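Local coordinates for protein indole-3-acetic acid-amido synthetase GH3.15 (Arabidopsis thaliana, PDB 6E1Q) that catalyses the ATP-dependent conjugation of glutamine, and possibly cysteine, to the auxin precursor indole-3-butyric acid, and also accepts the herbicide 2,4-DB as acyl substrate, at residues Cys296-Ile301 against Ser323-Ser328; Val335-Leu340 against Ser347-Pro352; Lys140-Tyr145 against Ala213-Pro218. All coordinates share one frame; numbering follows the deposited sequence.

Contact 1 (Cys296-Ile301 against Ser323-Ser328); sequences CIESII and SSFYGS. With CFA ((2,4-dichlorophenoxy)acetic acid), chain C; CFA ((2,4-dichlorophenoxy)acetic acid), chain D.
The backbones of S299 and S323 come closest, CA to CA 5.5 Å, where the chain leaving strand 297-298 turns a corner and the parallel neighbour strand 321-327 runs on past it. Just before that corner the side chain of E298 carries the polar pairing. E298 has CG anti to its backbone N, and a bend at chi2 (76°) then swings CD toward the second strand. Both carboxylate oxygens are used there: OE2 accepts the backbone N-H of S324 through its syn lone pair at 2.8 Å, with an N-H...O angle of 161°, while OE1 accepts the hydroxyl OG of S324, also at 2.8 Å, from the syn side but 32° out of the carboxylate plane. Next to this pair of bonds, S323 CB rests 3.4 Å from S299 O and 3.7 Å from I301 CG1; S323 OG itself is bonded to Y348.

F325, which binds both substrate and ATP, follows with its ring between two groups: S324 CB lies over one face near the rim, and the aromatic carbon C6' of the chain D ligand sits 3.6 Å above the opposite face, over the centre. The chain C ligand approaches E298, its ether O1' lying 3.3 Å from E298 CG. E298 and F325 thus line neighbouring parts of the pocket, E298 against the chain C ligand and F325 against the chain D ligand. With T322 OG1 adding a third bond at OE1, the rotation of the E298 carboxylate is fixed, and its CG carbon is left facing the ligand ether.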
loop_
_atom_site.group_PDB
_atom_site.type_symbol
_atom_site.label_atom_id
_atom_site.label_comp_id
_atom_site.label_asym_id
_atom_site.label_seq_id
_atom_site.Cartn_x
_atom_site.Cartn_y
_atom_site.Cartn_z
ATOM N N CYS A 296 18.271 -1.014 1.211
ATOM C CA CYS A 296 17.082 -0.222 1.487
ATOM C C CYS A 296 15.924 -1.177 1.730
ATOM O O CYS A 296 16.000 -2.372 1.438
ATOM C CB CYS A 296 16.760 0.742 0.336
ATOM S SG CYS A 296 16.217 -0.098 -1.146
ATOM N N ILE A 297 14.854 -0.622 2.284
ATOM C CA ILE A 297 13.627 -1.340 2.566
ATOM C C ILE A 297 12.529 -0.610 1.822
ATOM O O ILE A 297 12.197 0.527 2.171
ATOM C CB ILE A 297 13.325 -1.398 4.063
ATOM C CG1 ILE A 297 14.405 -2.200 4.785
ATOM C CG2 ILE A 297 11.901 -1.951 4.279
ATOM C CD1 ILE A 297 14.413 -1.975 6.272
ATOM N N GLU A 298 11.956 -1.269 0.817
ATOM C CA GLU A 298 11.036 -0.653 -0.127
ATOM C C GLU A 298 9.620 -1.102 0.202
ATOM O O GLU A 298 9.339 -2.307 0.223
ATOM C CB GLU A 298 11.412 -1.038 -1.564
ATOM C CG GLU A 298 10.374 -0.622 -2.607
ATOM C CD GLU A 298 10.412 0.876 -2.931
ATOM O OE1 GLU A 298 11.513 1.460 -2.963
ATOM O OE2 GLU A 298 9.334 1.474 -3.135
ATOM N N SER A 299 8.734 -0.137 0.470
ATOM C CA SER A 299 7.315 -0.416 0.695
ATOM C C SER A 299 6.555 0.899 0.732
ATOM O O SER A 299 7.145 1.977 0.824
ATOM C CB SER A 299 7.082 -1.169 2.011
ATOM O OG SER A 299 7.335 -0.298 3.117
ATOM N N ILE A 300 5.231 0.793 0.705
ATOM C CA ILE A 300 4.397 1.977 0.880
ATOM C C ILE A 300 4.491 2.433 2.335
ATOM O O ILE A 300 4.227 1.659 3.265
ATOM C CB ILE A 300 2.953 1.691 0.455
ATOM C CG1 ILE A 300 2.927 1.428 -1.055
ATOM C CG2 ILE A 300 2.040 2.863 0.824
ATOM C CD1 ILE A 300 1.622 0.834 -1.536
ATOM N N ILE A 301 4.894 3.691 2.535
ATOM C CA ILE A 301 5.044 4.293 3.851
ATOM C C ILE A 301 4.255 5.590 3.981
ATOM O O ILE A 301 4.479 6.352 4.917
ATOM C CB ILE A 301 6.529 4.546 4.189
ATOM C CG1 ILE A 301 7.157 5.474 3.134
ATOM C CG2 ILE A 301 7.276 3.236 4.360
ATOM C CD1 ILE A 301 8.691 5.556 3.188
ATOM N N SER A 323 10.134 4.598 -0.676
ATOM C CA SER A 323 8.841 4.420 -1.329
ATOM C C SER A 323 9.008 5.036 -2.716
ATOM O O SER A 323 8.983 6.262 -2.878
ATOM C CB SER A 323 7.709 5.064 -0.528
ATOM O OG SER A 323 6.461 4.918 -1.194
ATOM N N SER A 324 9.189 4.178 -3.710
ATOM C CA SER A 324 9.608 4.617 -5.033
ATOM C C SER A 324 8.458 4.840 -6.003
ATOM O O SER A 324 8.653 5.528 -7.010
ATOM C CB SER A 324 10.552 3.582 -5.647
ATOM O OG SER A 324 11.739 3.508 -4.895
ATOM N N PHE A 325 7.290 4.251 -5.751
ATOM C CA PHE A 325 6.267 4.126 -6.778
ATOM C C PHE A 325 4.914 4.586 -6.272
ATOM O O PHE A 325 4.514 4.252 -5.154
ATOM C CB PHE A 325 6.134 2.684 -7.266
ATOM C CG PHE A 325 7.450 1.995 -7.522
ATOM C CD1 PHE A 325 8.110 2.165 -8.734
ATOM C CD2 PHE A 325 8.004 1.147 -6.572
ATOM C CE1 PHE A 325 9.312 1.520 -8.987
ATOM C CE2 PHE A 325 9.206 0.498 -6.819
ATOM C CZ PHE A 325 9.860 0.685 -8.030
ATOM N N TYR A 326 4.199 5.326 -7.123
ATOM C CA TYR A 326 2.810 5.692 -6.863
ATOM C C TYR A 326 1.977 5.148 -8.018
ATOM O O TYR A 326 2.119 5.593 -9.166
ATOM C CB TYR A 326 2.621 7.203 -6.706
ATOM C CG TYR A 326 1.156 7.562 -6.622
ATOM C CD1 TYR A 326 0.357 7.046 -5.604
ATOM C CD2 TYR A 326 0.564 8.369 -7.569
ATOM C CE1 TYR A 326 -0.993 7.333 -5.534
ATOM C CE2 TYR A 326 -0.789 8.675 -7.506
ATOM C CZ TYR A 326 -1.562 8.155 -6.494
ATOM O OH TYR A 326 -2.906 8.457 -6.454
ATOM N N GLY A 327 1.116 4.185 -7.711
ATOM C CA GLY A 327 0.328 3.517 -8.733
ATOM C C GLY A 327 -0.871 2.802 -8.147
ATOM O O GLY A 327 -1.087 2.777 -6.935
ATOM N N SER A 328 -1.667 2.219 -9.037
ATOM C CA SER A 328 -2.870 1.501 -8.647
ATOM C C SER A 328 -3.138 0.484 -9.734
ATOM O O SER A 328 -2.505 0.511 -10.792
ATOM C CB SER A 328 -4.070 2.442 -8.461
ATOM O OG SER A 328 -4.407 3.049 -9.702
HETATM C C1 CFA C . 10.851 -4.164 -4.503
HETATM C C2 CFA C . 9.959 -3.220 -5.303
HETATM C "C1'" CFA C . 7.891 -3.728 -4.226
HETATM C "C2'" CFA C . 6.810 -3.364 -3.434
HETATM C "C3'" CFA C . 5.848 -4.295 -3.132
HETATM C "C4'" CFA C . 5.962 -5.575 -3.611
HETATM C "C5'" CFA C . 7.020 -5.954 -4.401
HETATM CL CL3 CFA C . 6.606 -1.719 -2.775
HETATM C "C6'" CFA C . 7.983 -5.024 -4.710
HETATM O O1 CFA C . 11.594 -4.986 -5.098
HETATM O O2 CFA C . 10.819 -4.133 -3.251
HETATM O "O1'" CFA C . 8.874 -2.781 -4.534
HETATM CL CL4 CFA C . 4.710 -6.746 -3.198
HETATM C C1 CFA D . 3.115 -0.217 -8.113
HETATM C C2 CFA D . 4.072 -1.332 -7.679
HETATM C "C1'" CFA D . 5.947 -2.525 -8.577
HETATM C "C2'" CFA D . 5.809 -3.879 -8.290
HETATM C "C3'" CFA D . 6.939 -4.661 -8.088
HETATM C "C4'" CFA D . 8.203 -4.095 -8.178
HETATM C "C5'" CFA D . 8.336 -2.750 -8.470
HETATM CL CL3 CFA D . 4.186 -4.626 -8.176
HETATM C "C6'" CFA D . 7.212 -1.971 -8.673
HETATM O O1 CFA D . 3.516 0.648 -8.930
HETATM O O2 CFA D . 1.936 -0.142 -7.667
HETATM O "O1'" CFA D . 4.829 -1.705 -8.799
HETATM CL CL4 CFA D . 9.670 -5.084 -7.924
#

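Contact 2 (Val335-Leu340 against Ser347-Pro352); sequences VNFNPL and SYTIIP
V335 and T349 form an antiparallel, hydrogen-bonded beta pair in a beta hairpin with a long connection, joining the end of strand 332-335 to strand 348-350. Two reciprocal backbone bonds define it: V335 N gives to T349 O at 3.0 Å, and T349 N gives to V335 O at 2.8 Å. Around this pair the packing is tight and mostly apolar. V335 CG2 meets I351 CD1 at 3.8 Å, the two side chains meeting at a slant, and F337 brings its ring edge against the same strand, with CD2 at 3.4 Å from T349 OG1 and CE2 near I351 CD1. T349 OG1 lies at that ring edge, near its plane, and the F337 and T349 side chains cross at about a right angle. Helix 112-132 packs against V335, F337 and I351, and Y416 stacks on F337.

Y348 meets the first chain through its ring atom CD1, which lies near V335 C and N336 N, both of them at the ring edge; its OH bonds to S323, and Y348 belongs to the ATP site.

The pairing ends after one bridge. From N336 onward the first chain leaves the strand, and on this looser side S347 is only partly covered, its OG bonded to T413. Here a water replaces direct backbone pairing: it donates to S347 O at 2.8 Å, accepts the N-H of F337 at 2.9 Å, and lies 3.0 Å from T349 OG1.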
loop_
_atom_site.group_PDB
_atom_site.type_symbol
_atom_site.label_atom_id
_atom_site.label_comp_id
_atom_site.label_asym_id
_atom_site.label_seq_id
_atom_site.Cartn_x
_atom_site.Cartn_y
_atom_site.Cartn_z
ATOM N N VAL A 335 6.624 8.296 -9.893
ATOM C CA VAL A 335 7.790 7.748 -9.215
ATOM C C VAL A 335 8.442 8.823 -8.360
ATOM O O VAL A 335 8.256 10.027 -8.565
ATOM C CB VAL A 335 8.829 7.150 -10.191
ATOM C CG1 VAL A 335 8.312 5.837 -10.755
ATOM C CG2 VAL A 335 9.178 8.143 -11.291
ATOM N N ASN A 336 9.241 8.368 -7.406
ATOM C CA ASN A 336 9.937 9.256 -6.481
ATOM C C ASN A 336 11.314 9.549 -7.063
ATOM O O ASN A 336 12.171 8.666 -7.126
ATOM C CB ASN A 336 9.986 8.600 -5.102
ATOM C CG ASN A 336 10.644 9.458 -4.020
ATOM O OD1 ASN A 336 10.762 8.998 -2.873
ATOM N ND2 ASN A 336 11.111 10.636 -4.359
ATOM N N PHE A 337 11.532 10.781 -7.495
ATOM C CA PHE A 337 12.851 11.096 -8.011
ATOM C C PHE A 337 13.884 11.352 -6.922
ATOM O O PHE A 337 15.045 11.612 -7.255
ATOM C CB PHE A 337 12.761 12.289 -8.947
ATOM C CG PHE A 337 12.422 11.901 -10.348
ATOM C CD1 PHE A 337 13.432 11.544 -11.234
ATOM C CD2 PHE A 337 11.109 11.880 -10.784
ATOM C CE1 PHE A 337 13.144 11.178 -12.526
ATOM C CE2 PHE A 337 10.810 11.505 -12.093
ATOM C CZ PHE A 337 11.831 11.153 -12.959
ATOM N N ASN A 338 13.515 11.258 -5.643
ATOM C CA ASN A 338 14.459 11.410 -4.534
ATOM C C ASN A 338 14.245 10.276 -3.542
ATOM O O ASN A 338 13.766 10.491 -2.423
ATOM C CB ASN A 338 14.306 12.770 -3.853
ATOM C CG ASN A 338 15.374 13.010 -2.802
ATOM O OD1 ASN A 338 16.376 12.297 -2.756
ATOM N ND2 ASN A 338 15.170 14.017 -1.960
ATOM N N PRO A 339 14.621 9.052 -3.917
ATOM C CA PRO A 339 14.181 7.878 -3.139
ATOM C C PRO A 339 14.738 7.818 -1.724
ATOM O O PRO A 339 14.106 7.205 -0.858
ATOM C CB PRO A 339 14.660 6.688 -3.986
ATOM C CG PRO A 339 15.708 7.264 -4.940
ATOM C CD PRO A 339 15.318 8.691 -5.167
ATOM N N LEU A 340 15.884 8.438 -1.453
ATOM C CA LEU A 340 16.475 8.446 -0.117
ATOM C C LEU A 340 16.026 9.629 0.739
ATOM O O LEU A 340 16.609 9.856 1.802
ATOM C CB LEU A 340 18.003 8.426 -0.215
ATOM C CG LEU A 340 18.564 7.111 -0.783
ATOM C CD1 LEU A 340 20.104 7.101 -0.761
ATOM C CD2 LEU A 340 17.984 5.887 -0.065
ATOM N N SER A 347 7.547 12.571 -2.234
ATOM C CA SER A 347 6.705 13.149 -3.274
ATOM C C SER A 347 6.880 12.367 -4.569
ATOM O O SER A 347 7.995 11.965 -4.909
ATOM C CB SER A 347 7.040 14.626 -3.531
ATOM O OG SER A 347 6.212 15.474 -2.771
ATOM N N TYR A 348 5.788 12.200 -5.316
ATOM C CA TYR A 348 5.786 11.397 -6.537
ATOM C C TYR A 348 5.585 12.283 -7.757
ATOM O O TYR A 348 4.620 13.054 -7.826
ATOM C CB TYR A 348 4.695 10.334 -6.476
ATOM C CG TYR A 348 4.810 9.396 -5.301
ATOM C CD1 TYR A 348 5.773 8.384 -5.285
ATOM C CD2 TYR A 348 3.927 9.483 -4.226
ATOM C CE1 TYR A 348 5.868 7.485 -4.212
ATOM C CE2 TYR A 348 4.009 8.600 -3.141
ATOM C CZ TYR A 348 4.981 7.602 -3.140
ATOM O OH TYR A 348 5.062 6.726 -2.074
ATOM N N THR A 349 6.493 12.168 -8.714
ATOM C CA THR A 349 6.396 12.886 -9.968
ATOM C C THR A 349 5.549 12.061 -10.931
ATOM O O THR A 349 5.838 10.886 -11.152
ATOM C CB THR A 349 7.792 13.096 -10.541
ATOM O OG1 THR A 349 8.597 13.829 -9.605
ATOM C CG2 THR A 349 7.718 13.853 -11.861
ATOM N N ILE A 350 4.509 12.672 -11.499
ATOM C CA ILE A 350 3.652 11.975 -12.457
ATOM C C ILE A 350 4.409 11.758 -13.755
ATOM O O ILE A 350 5.109 12.651 -14.246
ATOM C CB ILE A 350 2.355 12.769 -12.691
ATOM C CG1 ILE A 350 1.588 12.936 -11.378
ATOM C CG2 ILE A 350 1.482 12.087 -13.713
ATOM C CD1 ILE A 350 1.216 11.619 -10.717
ATOM N N ILE A 351 4.308 10.552 -14.312
ATOM C CA ILE A 351 5.053 10.188 -15.513
ATOM C C ILE A 351 4.110 10.308 -16.714
ATOM O O ILE A 351 3.182 9.493 -16.841
ATOM C CB ILE A 351 5.657 8.784 -15.398
ATOM C CG1 ILE A 351 6.633 8.767 -14.221
ATOM C CG2 ILE A 351 6.390 8.418 -16.676
ATOM C CD1 ILE A 351 7.795 9.807 -14.367
ATOM N N PRO A 352 4.337 11.269 -17.621
ATOM C CA PRO A 352 3.313 11.636 -18.616
ATOM C C PRO A 352 2.981 10.571 -19.644
ATOM O O PRO A 352 1.977 10.723 -20.352
ATOM C CB PRO A 352 3.937 12.848 -19.333
ATOM C CG PRO A 352 5.009 13.314 -18.472
ATOM C CD PRO A 352 5.495 12.177 -17.657
HETATM O O HOH W 1 9.626 12.933 -6.959
#

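Contact 3 (Lys140-Tyr145 against Ala213-Pro218); sequences KSLIFY and ARLGAP. With CFA ((2,4-dichlorophenoxy)acetic acid), chain C.
Strands 140-143 and 213-217 lie side by side as parallel neighbours, 25° apart in direction, in the N-terminal domain, which belongs to the ANL adenylating enzymes. At A213 and R214 both backbone N-H groups converge on K140 O, the A213 bond being the shorter at 2.6 Å. R214 bends at chi3 and brings its guanidinium to S141: NE gives to OG at 2.7 Å, tilted 25° from the guanidinium plane, and NH2 adds a weak bond. S141, itself lining the pocket, thus positions the guanidinium that meets the ligand, whose carboxylate carbon C1 lies over one guanidinium face while O1 comes within 2.8 Å of NH2. L215, on the opposite side of the sheet, runs beside L142, pointing the same way, CD2 to CD2 4.1 Å.

G216 bonds twice to the neighbouring strand, straddling I143: its N gives to L142 O and its O accepts from F144 N (N-H...O angle 171°). With no side chain, it lets ligand O2 approach its CA to 3.2 Å; across from it, I143 CD1 approaches ligand O1 and CG2 the ring carbon C5'. A217 leans its CB on F144 O. At the corner, P218 crosses Y145 at about a right angle: CG meets the tyrosine ring edge, in plane, 3.7 Å from CD1, and the same proline carbon stands 3.3 Å from the ligand chlorine CL4.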
loop_
_atom_site.group_PDB
_atom_site.type_symbol
_atom_site.label_atom_id
_atom_site.label_comp_id
_atom_site.label_asym_id
_atom_site.label_seq_id
_atom_site.Cartn_x
_atom_site.Cartn_y
_atom_site.Cartn_z
ATOM N N LYS A 140 20.245 -9.223 -4.817
ATOM C CA LYS A 140 18.845 -9.495 -5.130
ATOM C C LYS A 140 17.889 -8.726 -4.210
ATOM O O LYS A 140 18.239 -8.301 -3.105
ATOM C CB LYS A 140 18.537 -10.989 -5.029
ATOM C CG LYS A 140 18.987 -11.806 -6.226
ATOM C CD LYS A 140 19.404 -13.181 -5.772
ATOM C CE LYS A 140 19.448 -14.167 -6.921
ATOM N NZ LYS A 140 19.241 -15.539 -6.388
ATOM N N SER A 141 16.658 -8.569 -4.692
ATOM C CA SER A 141 15.561 -7.983 -3.931
ATOM C C SER A 141 14.745 -9.120 -3.335
ATOM O O SER A 141 14.123 -9.897 -4.065
ATOM C CB SER A 141 14.687 -7.091 -4.815
ATOM O OG SER A 141 15.384 -5.933 -5.225
ATOM N N LEU A 142 14.757 -9.227 -2.014
ATOM C CA LEU A 142 13.931 -10.201 -1.311
ATOM C C LEU A 142 12.566 -9.570 -1.078
ATOM O O LEU A 142 12.456 -8.570 -0.362
ATOM C CB LEU A 142 14.586 -10.605 0.006
ATOM C CG LEU A 142 13.840 -11.569 0.927
ATOM C CD1 LEU A 142 13.611 -12.927 0.235
ATOM C CD2 LEU A 142 14.644 -11.739 2.211
ATOM N N ILE A 143 11.534 -10.134 -1.701
ATOM C CA ILE A 143 10.209 -9.532 -1.730
ATOM C C ILE A 143 9.281 -10.432 -0.937
ATOM O O ILE A 143 9.094 -11.604 -1.279
ATOM C CB ILE A 143 9.710 -9.325 -3.171
ATOM C CG1 ILE A 143 10.474 -8.171 -3.832
ATOM C CG2 ILE A 143 8.229 -9.014 -3.195
ATOM C CD1 ILE A 143 10.366 -8.163 -5.335
ATOM N N PHE A 144 8.718 -9.888 0.133
ATOM C CA PHE A 144 7.802 -10.627 0.985
ATOM C C PHE A 144 6.409 -10.431 0.415
ATOM O O PHE A 144 5.789 -9.385 0.584
ATOM C CB PHE A 144 7.914 -10.160 2.430
ATOM C CG PHE A 144 9.275 -10.395 3.020
ATOM C CD1 PHE A 144 9.735 -11.680 3.224
ATOM C CD2 PHE A 144 10.095 -9.335 3.345
ATOM C CE1 PHE A 144 10.983 -11.911 3.761
ATOM C CE2 PHE A 144 11.347 -9.555 3.883
ATOM C CZ PHE A 144 11.787 -10.857 4.094
ATOM N N TYR A 145 5.918 -11.452 -0.263
ATOM C CA TYR A 145 4.634 -11.366 -0.930
ATOM C C TYR A 145 4.206 -12.782 -1.213
ATOM O O TYR A 145 4.997 -13.558 -1.755
ATOM C CB TYR A 145 4.724 -10.594 -2.253
ATOM C CG TYR A 145 3.358 -10.409 -2.887
ATOM C CD1 TYR A 145 2.536 -9.370 -2.486
ATOM C CD2 TYR A 145 2.878 -11.290 -3.857
ATOM C CE1 TYR A 145 1.293 -9.187 -3.040
ATOM C CE2 TYR A 145 1.610 -11.119 -4.415
ATOM C CZ TYR A 145 0.825 -10.063 -3.992
ATOM O OH TYR A 145 -0.434 -9.837 -4.507
ATOM N N ALA A 213 20.230 -7.499 -1.633
ATOM C CA ALA A 213 20.572 -6.086 -1.626
ATOM C C ALA A 213 19.398 -5.191 -1.259
ATOM O O ALA A 213 19.596 -3.994 -1.053
ATOM C CB ALA A 213 21.130 -5.657 -2.995
ATOM N N ARG A 214 18.194 -5.733 -1.139
ATOM C CA ARG A 214 17.044 -4.899 -0.844
ATOM C C ARG A 214 15.943 -5.783 -0.303
ATOM O O ARG A 214 15.799 -6.932 -0.729
ATOM C CB ARG A 214 16.579 -4.139 -2.096
ATOM C CG ARG A 214 15.101 -3.768 -2.160
ATOM C CD ARG A 214 14.833 -2.819 -3.349
ATOM N NE ARG A 214 14.373 -3.555 -4.527
ATOM C CZ ARG A 214 13.908 -3.000 -5.641
ATOM N NH1 ARG A 214 13.824 -1.683 -5.749
ATOM N NH2 ARG A 214 13.530 -3.771 -6.651
ATOM N N LEU A 215 15.185 -5.241 0.642
ATOM C CA LEU A 215 13.992 -5.884 1.170
ATOM C C LEU A 215 12.773 -5.141 0.647
ATOM O O LEU A 215 12.758 -3.908 0.623
ATOM C CB LEU A 215 13.990 -5.861 2.698
ATOM C CG LEU A 215 15.229 -6.398 3.436
ATOM C CD1 LEU A 215 15.065 -6.171 4.932
ATOM C CD2 LEU A 215 15.467 -7.883 3.141
ATOM N N GLY A 216 11.762 -5.890 0.227
ATOM C CA GLY A 216 10.550 -5.295 -0.306
ATOM C C GLY A 216 9.317 -6.009 0.198
ATOM O O GLY A 216 9.336 -7.207 0.500
ATOM N N ALA A 217 8.237 -5.247 0.276
ATOM C CA ALA A 217 6.913 -5.759 0.593
ATOM C C ALA A 217 5.911 -4.709 0.164
ATOM O O ALA A 217 6.278 -3.551 -0.051
ATOM C CB ALA A 217 6.776 -6.073 2.091
ATOM N N PRO A 218 4.636 -5.070 0.034
ATOM C CA PRO A 218 3.657 -4.046 -0.367
ATOM C C PRO A 218 3.621 -2.841 0.569
ATOM O O PRO A 218 3.710 -1.695 0.101
ATOM C CB PRO A 218 2.328 -4.817 -0.375
ATOM C CG PRO A 218 2.725 -6.265 -0.558
ATOM C CD PRO A 218 4.029 -6.413 0.175
HETATM C C1 CFA C . 10.851 -4.164 -4.503
HETATM C C2 CFA C . 9.959 -3.220 -5.303
HETATM C "C1'" CFA C . 7.891 -3.728 -4.226
HETATM C "C2'" CFA C . 6.810 -3.364 -3.434
HETATM C "C3'" CFA C . 5.848 -4.295 -3.132
HETATM C "C4'" CFA C . 5.962 -5.575 -3.611
HETATM C "C5'" CFA C . 7.020 -5.954 -4.401
HETATM CL CL3 CFA C . 6.606 -1.719 -2.775
HETATM C "C6'" CFA C . 7.983 -5.024 -4.710
HETATM O O1 CFA C . 11.594 -4.986 -5.098
HETATM O O2 CFA C . 10.819 -4.133 -3.251
HETATM O "O1'" CFA C . 8.874 -2.781 -4.534
HETATM CL CL4 CFA C . 4.710 -6.746 -3.198
#

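Along the chain the order is contact 3, then contact 1, then contact 2, each closing before the next opens. Strands 212-217 and 297-298 are neighbours, so contacts 3 and 1, with centres 11 Å apart, meet directly: E298 N bonds to L215 O, and I300 N probably to P218 O. Both line the pocket of the chain C ligand. Contact 2, centred 10 Å from contact 1, continues beyond strand 321-327 through N336 N, bonded to S324 O. Contacts 2 and 3 stay apart, about 9 Å between nearest atoms. Contact 1, which itself holds residues of both the acyl-acid pocket and the ATP site, connects contact 3 to Y348 of contact 2, consistent with adenylation chemistry.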